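Local structure of nuclear RNA export factor 2 (Drosophila melanogaster, 6MRK) at residues Cys92-Ile95 / Val96-Leu99. The protein acts with Panx, Piwi and Nxt1 in cotranscriptional transposon silencing in the ovary and may take part in mRNA export, the piece here being its NTF2-like domain. Sequence-based numbering, arbitrary orientation.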
loop_
_atom_site.group_PDB
_atom_site.type_symbol
_atom_site.label_atom_id
_atom_site.label_comp_id
_atom_site.label_asym_id
_atom_site.label_seq_id
_atom_site.Cartn_x
_atom_site.Cartn_y
_atom_site.Cartn_z
ATOM N N CYS A 92 -12.857 10.184 8.650
ATOM C CA CYS A 92 -12.209 11.409 8.107
ATOM C C CYS A 92 -11.607 12.260 9.230
ATOM O O CYS A 92 -10.461 12.665 9.086
ATOM C CB CYS A 92 -13.191 12.241 7.285
ATOM S SG CYS A 92 -14.863 12.293 7.987
ATOM N N THR A 93 -12.342 12.552 10.302
ATOM C CA THR A 93 -11.822 13.443 11.377
ATOM C C THR A 93 -10.532 12.800 11.914
ATOM O O THR A 93 -9.497 13.494 11.960
ATOM C CB THR A 93 -12.876 13.746 12.453
ATOM O OG1 THR A 93 -13.287 12.513 13.040
ATOM C CG2 THR A 93 -14.100 14.462 11.927
ATOM N N TYR A 94 -10.576 11.507 12.250
ATOM C CA TYR A 94 -9.496 10.777 12.963
ATOM C C TYR A 94 -8.280 10.653 12.057
ATOM O O TYR A 94 -7.142 10.804 12.531
ATOM C CB TYR A 94 -9.952 9.393 13.425
ATOM C CG TYR A 94 -10.786 9.424 14.682
ATOM C CD1 TYR A 94 -10.280 9.981 15.848
ATOM C CD2 TYR A 94 -12.082 8.926 14.717
ATOM C CE1 TYR A 94 -11.027 10.034 17.014
ATOM C CE2 TYR A 94 -12.845 8.976 15.874
ATOM C CZ TYR A 94 -12.312 9.524 17.027
ATOM O OH TYR A 94 -13.036 9.590 18.178
ATOM N N ILE A 95 -8.515 10.385 10.779
ATOM C CA ILE A 95 -7.426 10.244 9.773
ATOM C C ILE A 95 -6.707 11.588 9.628
ATOM O O ILE A 95 -5.463 11.640 9.786
ATOM C CB ILE A 95 -7.998 9.729 8.446
ATOM C CG1 ILE A 95 -8.427 8.267 8.591
ATOM C CG2 ILE A 95 -7.007 9.924 7.307
ATOM C CD1 ILE A 95 -9.285 7.765 7.462
ATOM N N VAL A 96 -7.455 12.651 9.356
ATOM C CA VAL A 96 -6.856 13.977 9.049
ATOM C C VAL A 96 -6.088 14.427 10.291
ATOM O O VAL A 96 -5.000 15.014 10.145
ATOM C CB VAL A 96 -7.923 14.983 8.585
ATOM C CG1 VAL A 96 -7.308 16.283 8.108
ATOM C CG2 VAL A 96 -8.756 14.402 7.463
ATOM N N GLU A 97 -6.613 14.096 11.465
ATOM C CA GLU A 97 -5.989 14.371 12.791
ATOM C C GLU A 97 -4.577 13.765 12.848
ATOM O O GLU A 97 -3.697 14.448 13.356
ATOM C CB GLU A 97 -6.926 13.872 13.899
ATOM C CG GLU A 97 -6.260 13.560 15.232
ATOM C CD GLU A 97 -7.208 13.287 16.398
ATOM O OE1 GLU A 97 -8.437 13.422 16.215
ATOM O OE2 GLU A 97 -6.706 12.975 17.505
ATOM N N ILE A 98 -4.359 12.540 12.361
ATOM C CA ILE A 98 -3.012 11.889 12.382
ATOM C C ILE A 98 -2.149 12.564 11.319
ATOM O O ILE A 98 -0.975 12.844 11.603
ATOM C CB ILE A 98 -3.086 10.356 12.164
ATOM C CG1 ILE A 98 -3.745 9.644 13.346
ATOM C CG2 ILE A 98 -1.700 9.779 11.880
ATOM C CD1 ILE A 98 -3.156 10.025 14.698
ATOM N N LEU A 99 -2.731 12.797 10.148
ATOM C CA LEU A 99 -2.034 13.308 8.947
ATOM C C LEU A 99 -1.446 14.692 9.224
ATOM O O LEU A 99 -0.446 15.041 8.575
ATOM C CB LEU A 99 -3.037 13.361 7.793
ATOM C CG LEU A 99 -2.930 12.262 6.732
ATOM C CD1 LEU A 99 -2.732 10.886 7.332
ATOM C CD2 LEU A 99 -4.158 12.270 5.853
#
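Val96, Glu97, Ile98 and Leu99 each give their backbone N-H to the carbonyl four residues earlier, from Cys92 O to Ile95 O, closing four successive i to i+4 bonds of an alpha-helix. The bond from Val96 N to Cys92 O is 3.0 Å long and nearly straight (168° at the hydrogen), whereas Ile98 N reaches Tyr94 O at 3.3 Å and also makes a weak bond to Ile95 O. That carbonyl thus serves two donors, with Leu99 N in its plane. On the buried side Ile95 and Leu99 run side by side one turn apart, CG2 of Ile95 lying 4.0 Å from CD2 of Leu99. Ile95 CG2 stands opposite its backbone N, beside the carbonyl carbon, which directs this branch along the helix toward Leu99. On the exposed flank Tyr94 and Glu97 point the same way, with planes of ring and carboxylate 39° apart; Glu97 OE1 comes obliquely to Tyr94 CD1 at 3.9 Å, a loose contact. Ile95 and Leu99 both pack on Phe45, and Leu99 O accepts a hydrogen bond from Arg32 NH1. The result is a short amphipathic helix whose apolar side packs on strand 44-49 and the loop leading into it, within the NTF2-like alpha+beta fold.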